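Local coordinates for protein CMP-sialic acid transporter 1 (PDB 6I1R) that probably carries CMP-sialic acid from the cytoplasm into the Golgi in exchange for CMP, and is seen here in an outward-facing conformation with CMP bound, at residues K123-N126 with I127-M130; Y179-Y182 with L183-N187; V250-L253 with M254-D258; N259-K262 with V263-S267. The protein carries 5 engineered substitutions. All blocks are in the same frame, centred on the assembly; numbering follows the deposited sequence.

Interaction 1. Residues K123-N126 with I127-M130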
ATOM      1  N   LYS B 123      34.427  22.938  -6.100  1.00 79.51           N
ATOM      2  CA  LYS B 123      35.063  22.765  -7.409  1.00 80.49           C
ATOM      3  C   LYS B 123      35.029  21.290  -7.829  1.00 81.30           C
ATOM      4  O   LYS B 123      35.347  20.396  -7.041  1.00 81.55           O
ATOM      5  CB  LYS B 123      36.517  23.252  -7.392  1.00 80.72           C
ATOM      6  CG  LYS B 123      36.738  24.751  -7.209  1.00 81.43           C
ATOM      7  CD  LYS B 123      35.565  25.635  -7.590  1.00 82.03           C
ATOM      8  CE  LYS B 123      35.896  27.111  -7.538  1.00 82.49           C
ATOM      9  NZ  LYS B 123      34.695  27.951  -7.756  1.00 82.85           N
ATOM     10  N   LEU B 124      34.668  21.069  -9.092  1.00 82.01           N
ATOM     11  CA  LEU B 124      34.620  19.746  -9.702  1.00 82.26           C
ATOM     12  C   LEU B 124      35.420  19.772 -11.009  1.00 80.49           C
ATOM     13  O   LEU B 124      35.219  20.657 -11.845  1.00 81.11           O
ATOM     14  CB  LEU B 124      33.160  19.372  -9.983  1.00 83.27           C
ATOM     15  CG  LEU B 124      32.326  18.972  -8.768  1.00 84.05           C
ATOM     16  CD1 LEU B 124      30.839  19.079  -9.079  1.00 84.55           C
ATOM     17  CD2 LEU B 124      32.678  17.566  -8.306  1.00 84.49           C
ATOM     18  N   SER B 125      36.308  18.799 -11.184  1.00 78.00           N
ATOM     19  CA  SER B 125      36.994  18.612 -12.460  1.00 76.67           C
ATOM     20  C   SER B 125      35.980  18.177 -13.526  1.00 76.08           C
ATOM     21  O   SER B 125      34.808  17.953 -13.217  1.00 76.67           O
ATOM     22  CB  SER B 125      38.123  17.622 -12.326  1.00 75.46           C
ATOM     23  OG  SER B 125      37.698  16.448 -11.652  1.00 74.07           O
ATOM     24  N   ASN B 126      36.424  18.086 -14.778  1.00 74.79           N
ATOM     25  CA  ASN B 126      35.570  17.590 -15.862  1.00 74.74           C
ATOM     26  C   ASN B 126      35.405  16.073 -15.715  1.00 75.25           C
ATOM     27  O   ASN B 126      34.313  15.545 -15.922  1.00 76.19           O
ATOM     28  CB  ASN B 126      36.112  17.963 -17.247  1.00 74.85           C
ATOM     29  CG  ASN B 126      35.841  19.402 -17.635  1.00 74.73           C
ATOM     30  OD1 ASN B 126      34.839  19.987 -17.231  1.00 73.70           O
ATOM     31  ND2 ASN B 126      36.723  19.980 -18.433  1.00 75.30           N
ATOM     32  N   ILE B 127      36.494  15.388 -15.363  1.00 75.23           N
ATOM     33  CA  ILE B 127      36.468  13.945 -15.088  1.00 74.22           C
ATOM     34  C   ILE B 127      35.442  13.649 -13.985  1.00 74.20           C
ATOM     35  O   ILE B 127      34.734  12.641 -14.049  1.00 76.55           O
ATOM     36  CB  ILE B 127      37.872  13.407 -14.723  1.00 74.97           C
ATOM     37  CG1 ILE B 127      37.872  11.890 -14.515  1.00 75.07           C
ATOM     38  CG2 ILE B 127      38.454  14.117 -13.510  1.00 75.67           C
ATOM     39  CD1 ILE B 127      37.308  11.106 -15.672  1.00 75.53           C
ATOM     40  N   GLN B 128      35.379  14.521 -12.980  1.00 72.24           N
ATOM     41  CA  GLN B 128      34.455  14.351 -11.861  1.00 70.66           C
ATOM     42  C   GLN B 128      33.021  14.596 -12.341  1.00 70.46           C
ATOM     43  O   GLN B 128      32.125  13.818 -12.022  1.00 73.68           O
ATOM     44  CB  GLN B 128      34.831  15.283 -10.706  1.00 69.88           C
ATOM     45  CG  GLN B 128      35.938  14.725  -9.820  1.00 69.54           C
ATOM     46  CD  GLN B 128      36.526  15.749  -8.880  1.00 69.92           C
ATOM     47  OE1 GLN B 128      36.375  16.955  -9.062  1.00 70.73           O
ATOM     48  NE2 GLN B 128      37.221  15.268  -7.863  1.00 69.54           N
ATOM     49  N   TRP B 129      32.816  15.659 -13.115  1.00 69.47           N
ATOM     50  CA  TRP B 129      31.494  15.964 -13.673  1.00 70.08           C
ATOM     51  C   TRP B 129      30.991  14.785 -14.516  1.00 69.81           C
ATOM     52  O   TRP B 129      29.810  14.434 -14.463  1.00 71.87           O
ATOM     53  CB  TRP B 129      31.520  17.266 -14.484  1.00 70.77           C
ATOM     54  CG  TRP B 129      31.020  18.449 -13.715  1.00 72.24           C
ATOM     55  CD1 TRP B 129      31.748  19.503 -13.244  1.00 72.94           C
ATOM     56  CD2 TRP B 129      29.663  18.682 -13.302  1.00 73.36           C
ATOM     57  NE1 TRP B 129      30.936  20.381 -12.576  1.00 73.03           N
ATOM     58  CE2 TRP B 129      29.652  19.903 -12.593  1.00 73.47           C
ATOM     59  CE3 TRP B 129      28.462  17.981 -13.465  1.00 73.85           C
ATOM     60  CZ2 TRP B 129      28.481  20.434 -12.053  1.00 73.92           C
ATOM     61  CZ3 TRP B 129      27.306  18.508 -12.931  1.00 73.64           C
ATOM     62  CH2 TRP B 129      27.320  19.719 -12.235  1.00 73.93           C
ATOM     63  N   MET B 130      31.894  14.179 -15.277  1.00 68.53           N
ATOM     64  CA  MET B 130      31.547  13.044 -16.121  1.00 68.36           C
ATOM     65  C   MET B 130      31.216  11.824 -15.249  1.00 68.93           C
ATOM     66  O   MET B 130      30.404  10.988 -15.646  1.00 69.61           O
ATOM     67  CB  MET B 130      32.691  12.723 -17.087  1.00 68.39           C
ATOM     68  CG  MET B 130      32.737  13.680 -18.269  1.00 68.83           C
ATOM     69  SD  MET B 130      34.404  14.039 -18.868  1.00 69.93           S
ATOM     70  CE  MET B 130      34.989  12.381 -19.192  1.00 67.91           C
TER
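Ser125 and Gln128 hold each other at the start of helix 126-143 by a reciprocal pair of hydrogen bonds round the first turn. In each bond a side-chain oxygen accepts from the other residue's backbone amide. Ser125 N donates to Gln128 OE1 at 2.8 Å in a nearly straight bond (N-H...O angle 164°), the donor standing somewhat tilted from the carbonyl plane. Gln128 N, an amide with no earlier helical turn to supply its acceptor, donates to Ser125 OG over a longer 3.3 Å. The hydroxyl reaches that amide because OG is set between the backbone N and the carbonyl carbon of Ser125 (chi1 48°), while Gln128 runs extended beyond CG to deliver OE1. The amides that follow have ordinary helical acceptors: Trp129 N bonds to Ser125 O at 3.0 Å, and Met130 N to Asn126 O at 2.9 Å. Apolar packing accompanies these bonds. Leu124 CD1 lies over one face of the Trp129 indole, 4.0 Å from the centroid of the five-membered ring in a CH-pi contact, the two side chains crossing at about a right angle. Tyr303 of helix 287-304 touches both Leu124 and Gln128, and Arg117 of helix 108-118 touches Trp129. With Ser125 as N-cap and Gln128 three residues on, the pair forms a capping box, a classical N-terminal signature of a helix.

Interaction 2. Residues Y179-Y182 with L183-N187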
ATOM      1  N   TYR B 179      21.538  22.213   1.310  1.00 59.95           N
ATOM      2  CA  TYR B 179      21.378  23.246   2.330  1.00 61.07           C
ATOM      3  C   TYR B 179      21.794  22.701   3.702  1.00 60.64           C
ATOM      4  O   TYR B 179      22.363  23.436   4.506  1.00 61.00           O
ATOM      5  CB  TYR B 179      19.952  23.795   2.389  1.00 62.12           C
ATOM      6  CG  TYR B 179      19.857  25.071   3.188  1.00 62.79           C
ATOM      7  CD1 TYR B 179      20.275  26.275   2.645  1.00 63.75           C
ATOM      8  CD2 TYR B 179      19.404  25.073   4.497  1.00 62.75           C
ATOM      9  CE1 TYR B 179      20.217  27.455   3.368  1.00 64.04           C
ATOM     10  CE2 TYR B 179      19.341  26.243   5.237  1.00 63.53           C
ATOM     11  CZ  TYR B 179      19.748  27.439   4.670  1.00 64.21           C
ATOM     12  OH  TYR B 179      19.693  28.601   5.384  1.00 65.44           O
ATOM     13  N   THR B 180      21.511  21.426   3.962  1.00 60.26           N
ATOM     14  CA  THR B 180      21.910  20.795   5.221  1.00 60.38           C
ATOM     15  C   THR B 180      23.435  20.883   5.370  1.00 60.68           C
ATOM     16  O   THR B 180      23.933  21.350   6.395  1.00 60.22           O
ATOM     17  CB  THR B 180      21.395  19.351   5.304  1.00 60.70           C
ATOM     18  OG1 THR B 180      19.971  19.389   5.194  1.00 61.12           O
ATOM     19  CG2 THR B 180      21.786  18.650   6.587  1.00 60.85           C
ATOM     20  N   GLU B 181      24.162  20.457   4.337  1.00 61.34           N
ATOM     21  CA  GLU B 181      25.629  20.524   4.334  1.00 60.87           C
ATOM     22  C   GLU B 181      26.080  21.951   4.664  1.00 61.19           C
ATOM     23  O   GLU B 181      26.993  22.150   5.471  1.00 60.90           O
ATOM     24  CB  GLU B 181      26.194  20.089   2.980  1.00 60.52           C
ATOM     25  CG  GLU B 181      27.710  20.170   2.903  1.00 61.47           C
ATOM     26  CD  GLU B 181      28.355  19.312   1.828  1.00 62.22           C
ATOM     27  OE1 GLU B 181      27.615  18.696   1.035  1.00 63.31           O
ATOM     28  OE2 GLU B 181      29.599  19.268   1.781  1.00 61.51           O
ATOM     29  N   TYR B 182      25.439  22.931   4.029  1.00 60.26           N
ATOM     30  CA  TYR B 182      25.726  24.335   4.304  1.00 60.03           C
ATOM     31  C   TYR B 182      25.633  24.579   5.816  1.00 59.95           C
ATOM     32  O   TYR B 182      26.575  25.099   6.410  1.00 61.34           O
ATOM     33  CB  TYR B 182      24.793  25.247   3.500  1.00 59.94           C
ATOM     34  CG  TYR B 182      24.668  26.656   4.024  1.00 59.32           C
ATOM     35  CD1 TYR B 182      25.727  27.546   3.944  1.00 59.70           C
ATOM     36  CD2 TYR B 182      23.489  27.105   4.595  1.00 59.22           C
ATOM     37  CE1 TYR B 182      25.621  28.843   4.422  1.00 59.60           C
ATOM     38  CE2 TYR B 182      23.365  28.399   5.077  1.00 59.59           C
ATOM     39  CZ  TYR B 182      24.435  29.271   4.992  1.00 59.22           C
ATOM     40  OH  TYR B 182      24.324  30.546   5.465  1.00 59.29           O
ATOM     41  N   LEU B 183      24.526  24.162   6.429  1.00 58.66           N
ATOM     42  CA  LEU B 183      24.284  24.420   7.855  1.00 59.44           C
ATOM     43  C   LEU B 183      25.381  23.775   8.714  1.00 61.17           C
ATOM     44  O   LEU B 183      25.914  24.426   9.613  1.00 60.99           O
ATOM     45  CB  LEU B 183      22.899  23.897   8.256  1.00 58.07           C
ATOM     46  CG  LEU B 183      21.701  24.676   7.713  1.00 56.72           C
ATOM     47  CD1 LEU B 183      20.398  24.099   8.245  1.00 55.86           C
ATOM     48  CD2 LEU B 183      21.799  26.156   8.052  1.00 56.51           C
ATOM     49  N   MET B 184      25.716  22.514   8.449  1.00 64.19           N
ATOM     50  CA  MET B 184      26.720  21.812   9.263  1.00 66.69           C
ATOM     51  C   MET B 184      28.068  22.540   9.154  1.00 67.15           C
ATOM     52  O   MET B 184      28.740  22.768  10.161  1.00 64.33           O
ATOM     53  CB  MET B 184      26.916  20.357   8.819  1.00 67.87           C
ATOM     54  CG  MET B 184      25.634  19.569   8.611  1.00 69.56           C
ATOM     55  SD  MET B 184      24.396  19.821   9.905  1.00 73.26           S
ATOM     56  CE  MET B 184      25.031  18.717  11.166  1.00 72.49           C
ATOM     57  N   LYS B 185      28.440  22.911   7.930  1.00 69.37           N
ATOM     58  CA  LYS B 185      29.790  23.408   7.641  1.00 71.46           C
ATOM     59  C   LYS B 185      29.885  24.924   7.866  1.00 72.98           C
ATOM     60  O   LYS B 185      30.998  25.454   7.907  1.00 73.28           O
ATOM     61  CB  LYS B 185      30.196  23.055   6.206  1.00 71.63           C
ATOM     62  CG  LYS B 185      30.654  21.616   6.000  1.00 72.45           C
ATOM     63  CD  LYS B 185      30.847  21.247   4.546  1.00 73.21           C
ATOM     64  CE  LYS B 185      31.010  19.759   4.325  1.00 73.43           C
ATOM     65  NZ  LYS B 185      32.389  19.294   4.603  1.00 73.94           N
ATOM     66  N   LYS B 186      28.761  25.626   8.016  1.00 74.41           N
ATOM     67  CA  LYS B 186      28.812  27.080   8.231  1.00 76.17           C
ATOM     68  C   LYS B 186      29.192  27.386   9.687  1.00 78.17           C
ATOM     69  O   LYS B 186      29.508  28.534  10.004  1.00 78.66           O
ATOM     70  CB  LYS B 186      27.485  27.757   7.861  1.00 77.11           C
ATOM     71  CG  LYS B 186      26.384  27.693   8.914  1.00 78.29           C
ATOM     72  CD  LYS B 186      25.294  28.731   8.732  1.00 78.49           C
ATOM     73  CE  LYS B 186      25.808  30.153   8.828  1.00 79.21           C
ATOM     74  NZ  LYS B 186      24.850  31.040   9.531  1.00 79.07           N
ATOM     75  N   ASN B 187      29.145  26.378  10.562  1.00 79.85           N
ATOM     76  CA  ASN B 187      29.449  26.547  11.985  1.00 81.25           C
ATOM     77  C   ASN B 187      30.615  25.638  12.388  1.00 80.76           C
ATOM     78  O   ASN B 187      30.882  24.612  11.759  1.00 82.16           O
ATOM     79  CB  ASN B 187      28.243  26.224  12.873  1.00 83.65           C
ATOM     80  CG  ASN B 187      27.347  27.413  13.155  1.00 86.11           C
ATOM     81  OD1 ASN B 187      27.538  28.495  12.603  1.00 88.71           O
ATOM     82  ND2 ASN B 187      26.365  27.220  14.020  1.00 86.60           N
TER
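Tyr179 with Leu183, Glu181 with Lys185 and Tyr182 with Lys186 are local contacts four residues apart in the last turns of helix 160-186, partly apolar and partly ionic. Leu183 packs on both tyrosines: its CD2 lies 3.7 Å from Tyr179 CE2 and 4.0 Å from Tyr182 CD2. With CG anti to the backbone N (chi1 160°), the Tyr182 ring runs beside the following turn, where Lys186 CB comes over one of its faces. The lysine chain then bends along the ring toward the phenol end, bringing its CE within 3.7 Å of Tyr182 OH. Glu181 and Lys185 first meet through their aliphatic parts, Lys185 CD being 3.7 Å from Glu181 CG. Their charges form a long salt bridge, Glu181 OE2 to Lys185 NZ at 4.0 Å, and both polar ends have firmer partners elsewhere: OE1 accepts from Asn259 N, and NZ bonds to Lys255 O. In the backbone, Met184 N donates to Thr180 O at 3.0 Å, whereas the bond from Lys186 N to Tyr182 O is weak. Around this turn, Pro78 of helix 76-92 touches Tyr179, Thr180 and Leu183, while Met184 packs against Met254 of helix 234-256 and Leu191 of helix 191-216.

Interaction 3. Residues V250-L253 with M254-D258; sequences VSWL and MKYSD
Trp252 and Tyr256, one helical turn apart, stack in offset fashion, with 4.9 Å between the centroids of the indole five-membered ring and the phenol ring and 30° between their planes. Tyr256 CD1 stands over the centre of the indole. Farther along the same face Tyr256 CB makes a CH-pi contact, 3.7 Å from the centroid of the six-membered ring. The indole is brought over the next turn by its first torsion, CG lying anti to the backbone N (chi1 -166°). An alanine in place of Trp252 is likely to leave Tyr256 without its stacking partner, opening a gap beside its CB and setting its ring freer to turn. Backbone hydrogen bonds continue the helix: Met254 N donates to Val250 O at 2.8 Å, and Tyr256 N to Trp252 O at 2.7 Å, the latter almost straight. These are among the last turns of helix 234-256, which a very short connection joins to helix 259-279 in this all-helical transporter. Asp258 is the N-cap of that next helix, its OD1 accepting from Val261 N. Among the remaining side-chain contacts, Leu253 CD2 meets Ser257 CB at 3.5 Å, and the apolar pair Val250 CG1 and Met254 CG lies 4.2 Å apart. Among the polar side chains, Ser251 OG bonds to Asn195 OD1, and Lys255 NZ reaches Gln194 OE1 and Asp189 O.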
ATOM      1  N   VAL B 250      24.085  10.272   7.588  1.00 65.38           N
ATOM      2  CA  VAL B 250      23.943  11.322   6.580  1.00 65.83           C
ATOM      3  C   VAL B 250      24.412  12.649   7.191  1.00 66.92           C
ATOM      4  O   VAL B 250      25.147  13.396   6.546  1.00 67.93           O
ATOM      5  CB  VAL B 250      22.501  11.415   6.040  1.00 65.06           C
ATOM      6  CG1 VAL B 250      22.279  12.675   5.214  1.00 65.63           C
ATOM      7  CG2 VAL B 250      22.123  10.182   5.233  1.00 64.66           C
ATOM      8  N   SER B 251      24.013  12.916   8.434  1.00 66.93           N
ATOM      9  CA  SER B 251      24.396  14.155   9.115  1.00 66.12           C
ATOM     10  C   SER B 251      25.917  14.190   9.304  1.00 63.35           C
ATOM     11  O   SER B 251      26.560  15.199   9.012  1.00 64.09           O
ATOM     12  CB  SER B 251      23.671  14.311  10.430  1.00 67.64           C
ATOM     13  OG  SER B 251      23.520  15.685  10.764  1.00 69.65           O
ATOM     14  N   TRP B 252      26.487  13.080   9.769  1.00 60.41           N
ATOM     15  CA  TRP B 252      27.941  12.974   9.913  1.00 58.00           C
ATOM     16  C   TRP B 252      28.617  13.415   8.608  1.00 57.64           C
ATOM     17  O   TRP B 252      29.543  14.231   8.627  1.00 55.97           O
ATOM     18  CB  TRP B 252      28.354  11.551  10.315  1.00 56.35           C
ATOM     19  CG  TRP B 252      29.770  11.454  10.799  1.00 54.94           C
ATOM     20  CD1 TRP B 252      30.199  11.447  12.094  1.00 53.73           C
ATOM     21  CD2 TRP B 252      30.954  11.376   9.985  1.00 53.49           C
ATOM     22  NE1 TRP B 252      31.564  11.363  12.143  1.00 52.07           N
ATOM     23  CE2 TRP B 252      32.056  11.321  10.866  1.00 52.75           C
ATOM     24  CE3 TRP B 252      31.190  11.350   8.605  1.00 52.99           C
ATOM     25  CZ2 TRP B 252      33.369  11.237  10.406  1.00 54.02           C
ATOM     26  CZ3 TRP B 252      32.488  11.266   8.153  1.00 53.87           C
ATOM     27  CH2 TRP B 252      33.562  11.211   9.043  1.00 54.32           C
ATOM     28  N   LEU B 253      28.126  12.890   7.485  1.00 59.66           N
ATOM     29  CA  LEU B 253      28.708  13.163   6.160  1.00 60.02           C
ATOM     30  C   LEU B 253      28.428  14.612   5.740  1.00 59.86           C
ATOM     31  O   LEU B 253      29.239  15.214   5.036  1.00 59.53           O
ATOM     32  CB  LEU B 253      28.131  12.183   5.132  1.00 61.07           C
ATOM     33  CG  LEU B 253      28.606  10.734   5.241  1.00 62.49           C
ATOM     34  CD1 LEU B 253      27.864   9.852   4.248  1.00 63.08           C
ATOM     35  CD2 LEU B 253      30.107  10.626   5.020  1.00 63.07           C
ATOM     36  N   MET B 254      27.284  15.161   6.148  1.00 59.84           N
ATOM     37  CA  MET B 254      26.985  16.575   5.895  1.00 60.05           C
ATOM     38  C   MET B 254      28.030  17.449   6.601  1.00 59.74           C
ATOM     39  O   MET B 254      28.367  18.523   6.107  1.00 58.81           O
ATOM     40  CB  MET B 254      25.587  16.965   6.389  1.00 59.83           C
ATOM     41  CG  MET B 254      24.444  16.273   5.664  1.00 59.64           C
ATOM     42  SD  MET B 254      24.350  16.676   3.904  1.00 59.77           S
ATOM     43  CE  MET B 254      25.346  15.356   3.209  1.00 61.03           C
ATOM     44  N   LYS B 255      28.546  16.983   7.739  1.00 60.91           N
ATOM     45  CA  LYS B 255      29.523  17.752   8.511  1.00 62.26           C
ATOM     46  C   LYS B 255      30.940  17.457   7.999  1.00 64.08           C
ATOM     47  O   LYS B 255      31.617  18.356   7.497  1.00 66.53           O
ATOM     48  CB  LYS B 255      29.399  17.442  10.008  1.00 61.93           C
ATOM     49  CG  LYS B 255      29.590  18.642  10.925  1.00 62.72           C
ATOM     50  CD  LYS B 255      30.295  18.335  12.230  1.00 62.03           C
ATOM     51  CE  LYS B 255      30.092  19.386  13.301  1.00 60.91           C
ATOM     52  NZ  LYS B 255      30.115  20.764  12.753  1.00 61.25           N
ATOM     53  N   TYR B 256      31.373  16.202   8.109  1.00 65.00           N
ATOM     54  CA  TYR B 256      32.774  15.834   7.879  1.00 67.11           C
ATOM     55  C   TYR B 256      32.988  15.285   6.461  1.00 68.16           C
ATOM     56  O   TYR B 256      34.052  14.732   6.174  1.00 68.91           O
ATOM     57  CB  TYR B 256      33.219  14.813   8.929  1.00 68.80           C
ATOM     58  CG  TYR B 256      33.086  15.305  10.347  1.00 70.53           C
ATOM     59  CD1 TYR B 256      31.899  15.151  11.044  1.00 70.74           C
ATOM     60  CD2 TYR B 256      34.133  15.950  10.986  1.00 71.54           C
ATOM     61  CE1 TYR B 256      31.763  15.603  12.345  1.00 71.23           C
ATOM     62  CE2 TYR B 256      34.012  16.412  12.286  1.00 71.69           C
ATOM     63  CZ  TYR B 256      32.821  16.239  12.970  1.00 71.48           C
ATOM     64  OH  TYR B 256      32.684  16.693  14.250  1.00 72.45           O
ATOM     65  N   SER B 257      32.008  15.427   5.572  1.00 68.03           N
ATOM     66  CA  SER B 257      32.186  14.962   4.199  1.00 67.08           C
ATOM     67  C   SER B 257      31.406  15.871   3.243  1.00 65.67           C
ATOM     68  O   SER B 257      31.428  17.083   3.416  1.00 66.34           O
ATOM     69  CB  SER B 257      31.793  13.516   4.072  1.00 67.62           C
ATOM     70  OG  SER B 257      32.260  12.982   2.843  1.00 67.26           O
ATOM     71  N   ASP B 258      30.743  15.301   2.237  1.00 65.21           N
ATOM     72  CA  ASP B 258      29.965  16.095   1.292  1.00 63.99           C
ATOM     73  C   ASP B 258      28.818  15.255   0.719  1.00 63.43           C
ATOM     74  O   ASP B 258      28.799  14.033   0.857  1.00 60.58           O
ATOM     75  CB  ASP B 258      30.849  16.644   0.169  1.00 62.85           C
ATOM     76  CG  ASP B 258      31.713  15.596  -0.510  1.00 62.06           C
ATOM     77  OD1 ASP B 258      31.167  14.539  -0.883  1.00 60.50           O
ATOM     78  OD2 ASP B 258      32.925  15.851  -0.664  1.00 62.66           O
TER

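Interaction 4. Residues N259-K262 with V263-S267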
ATOM      1  N   ASN B 259      27.895  15.949   0.051  1.00 64.53           N
ATOM      2  CA  ASN B 259      26.690  15.358  -0.549  1.00 65.67           C
ATOM      3  C   ASN B 259      27.048  14.318  -1.616  1.00 65.52           C
ATOM      4  O   ASN B 259      26.289  13.374  -1.832  1.00 66.99           O
ATOM      5  CB  ASN B 259      25.791  16.418  -1.194  1.00 66.36           C
ATOM      6  CG  ASN B 259      24.549  16.710  -0.383  1.00 67.28           C
ATOM      7  OD1 ASN B 259      23.623  15.904  -0.346  1.00 69.91           O
ATOM      8  ND2 ASN B 259      24.518  17.867   0.258  1.00 67.46           N
ATOM      9  N   ILE B 260      28.172  14.501  -2.299  1.00 64.52           N
ATOM     10  CA  ILE B 260      28.504  13.618  -3.409  1.00 65.16           C
ATOM     11  C   ILE B 260      28.900  12.243  -2.853  1.00 65.62           C
ATOM     12  O   ILE B 260      28.557  11.222  -3.449  1.00 67.64           O
ATOM     13  CB  ILE B 260      29.576  14.246  -4.323  1.00 65.73           C
ATOM     14  CG1 ILE B 260      29.051  15.530  -4.971  1.00 65.11           C
ATOM     15  CG2 ILE B 260      30.052  13.241  -5.364  1.00 66.28           C
ATOM     16  CD1 ILE B 260      30.113  16.392  -5.604  1.00 65.56           C
ATOM     17  N   VAL B 261      29.575  12.208  -1.705  1.00 65.03           N
ATOM     18  CA  VAL B 261      29.852  10.932  -1.031  1.00 64.64           C
ATOM     19  C   VAL B 261      28.519  10.296  -0.606  1.00 65.05           C
ATOM     20  O   VAL B 261      28.353   9.079  -0.707  1.00 64.67           O
ATOM     21  CB  VAL B 261      30.810  11.101   0.165  1.00 63.54           C
ATOM     22  CG1 VAL B 261      30.874   9.847   1.028  1.00 63.57           C
ATOM     23  CG2 VAL B 261      32.207  11.500  -0.284  1.00 63.72           C
ATOM     24  N   LYS B 262      27.580  11.112  -0.132  1.00 65.30           N
ATOM     25  CA  LYS B 262      26.252  10.614   0.226  1.00 66.72           C
ATOM     26  C   LYS B 262      25.640   9.905  -0.989  1.00 66.40           C
ATOM     27  O   LYS B 262      25.339   8.718  -0.915  1.00 64.58           O
ATOM     28  CB  LYS B 262      25.350  11.752   0.720  1.00 67.07           C
ATOM     29  CG  LYS B 262      23.900  11.376   1.007  1.00 67.78           C
ATOM     30  CD  LYS B 262      23.019  12.597   1.218  1.00 69.01           C
ATOM     31  CE  LYS B 262      21.538  12.421   0.939  1.00 68.51           C
ATOM     32  NZ  LYS B 262      21.218  11.311   0.010  1.00 68.09           N
ATOM     33  N   VAL B 263      25.499  10.622  -2.103  1.00 66.89           N
ATOM     34  CA  VAL B 263      24.748  10.100  -3.260  1.00 67.11           C
ATOM     35  C   VAL B 263      25.493   8.917  -3.895  1.00 67.59           C
ATOM     36  O   VAL B 263      24.865   8.114  -4.581  1.00 67.27           O
ATOM     37  CB  VAL B 263      24.426  11.190  -4.304  1.00 65.68           C
ATOM     38  CG1 VAL B 263      23.506  12.261  -3.736  1.00 65.61           C
ATOM     39  CG2 VAL B 263      25.672  11.818  -4.908  1.00 65.42           C
ATOM     40  N   TYR B 264      26.805   8.795  -3.691  1.00 68.55           N
ATOM     41  CA  TYR B 264      27.506   7.580  -4.126  1.00 70.27           C
ATOM     42  C   TYR B 264      27.111   6.412  -3.209  1.00 70.53           C
ATOM     43  O   TYR B 264      26.907   5.300  -3.689  1.00 71.36           O
ATOM     44  CB  TYR B 264      29.022   7.795  -4.189  1.00 71.67           C
ATOM     45  CG  TYR B 264      29.537   8.182  -5.554  1.00 72.09           C
ATOM     46  CD1 TYR B 264      29.879   7.218  -6.490  1.00 72.34           C
ATOM     47  CD2 TYR B 264      29.676   9.510  -5.920  1.00 72.42           C
ATOM     48  CE1 TYR B 264      30.349   7.563  -7.748  1.00 72.23           C
ATOM     49  CE2 TYR B 264      30.145   9.874  -7.173  1.00 72.94           C
ATOM     50  CZ  TYR B 264      30.482   8.896  -8.091  1.00 72.81           C
ATOM     51  OH  TYR B 264      30.941   9.253  -9.327  1.00 73.48           O
ATOM     52  N   SER B 265      26.981   6.668  -1.907  1.00 70.42           N
ATOM     53  CA  SER B 265      26.569   5.631  -0.947  1.00 71.04           C
ATOM     54  C   SER B 265      25.148   5.148  -1.261  1.00 70.67           C
ATOM     55  O   SER B 265      24.897   3.943  -1.321  1.00 72.59           O
ATOM     56  CB  SER B 265      26.663   6.127   0.475  1.00 72.35           C
ATOM     57  OG  SER B 265      27.991   6.508   0.799  1.00 74.70           O
ATOM     58  N   THR B 266      24.239   6.103  -1.451  1.00 70.55           N
ATOM     59  CA  THR B 266      22.824   5.839  -1.736  1.00 69.81           C
ATOM     60  C   THR B 266      22.686   5.038  -3.037  1.00 68.64           C
ATOM     61  O   THR B 266      21.894   4.097  -3.116  1.00 69.08           O
ATOM     62  CB  THR B 266      22.031   7.147  -1.857  1.00 71.30           C
ATOM     63  OG1 THR B 266      22.734   8.182  -1.171  1.00 71.80           O
ATOM     64  CG2 THR B 266      20.628   7.042  -1.301  1.00 72.49           C
ATOM     65  N   SER B 267      23.449   5.439  -4.050  1.00 67.13           N
ATOM     66  CA  SER B 267      23.402   4.801  -5.363  1.00 66.78           C
ATOM     67  C   SER B 267      23.886   3.349  -5.263  1.00 66.08           C
ATOM     68  O   SER B 267      23.236   2.440  -5.778  1.00 63.34           O
ATOM     69  CB  SER B 267      24.209   5.581  -6.370  1.00 66.24           C
ATOM     70  OG  SER B 267      23.649   6.870  -6.580  1.00 64.78           O
TER
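Tyr264 lies side by side with Ile260, one turn earlier on helix 259-279, the two side chains pointing the same way. Its CB is 3.5 Å from Ile260 O, the same carbonyl that accepts a hydrogen bond from Tyr264 N at 3.0 Å. At the ring, CD2 turns an edge to that oxygen, which lies in the ring plane. Both CD2 and CE2 pack on the isoleucine branch, CD2 at 3.8 Å from Ile260 CG2. At the tip, Tyr264 OH bonds to Ser299 O of helix 287-304, and Phe304 of that helix meets the ring edge-to-face. The next turn displays a feature familiar from transmembrane helices, hydroxyls bonded back to the carbonyl four residues earlier. Thr266 OG1 donates to Lys262 O at 2.7 Å from well above the carbonyl plane, while Thr266 N grips the same oxygen at 2.9 Å. A valine in place of Thr266 would probably leave Lys262 O with a single donor from this turn, its second bond lost. Ser267 repeats the pattern, its OG donating to Val263 O at 2.6 Å. Lys262 leaves the backbone with CG anti to its N (chi1 175°); its chain runs extended to CE and then bends at chi4, leaving NZ 3.7 Å from Thr266 OG1.

How the interactions relate
Interactions 2, 3 and 4 meet where three helix ends converge. Between interactions 2 and 3, whose centres are 9 Å apart, Lys185 NZ comes to 3.1 Å from Lys255 O. Interaction 2 also reaches the start of interaction 4, Glu181 OE1 lying 2.9 Å from Asn259 N. Interactions 3 and 4 pack across their helices, with Val250 CG1 4.1 Å from Lys262 CD. Interaction 1 is more peripheral and joins the group through interaction 4, Leu124 CD2 lying 3.9 Å from Ile260 CD1. The side chains of Thr180 and Val250 are each about 8 Å from the bound CMP and that of Lys262 about 9 Å, near a pocket that other residues line, Tyr82 and Asn206 among them.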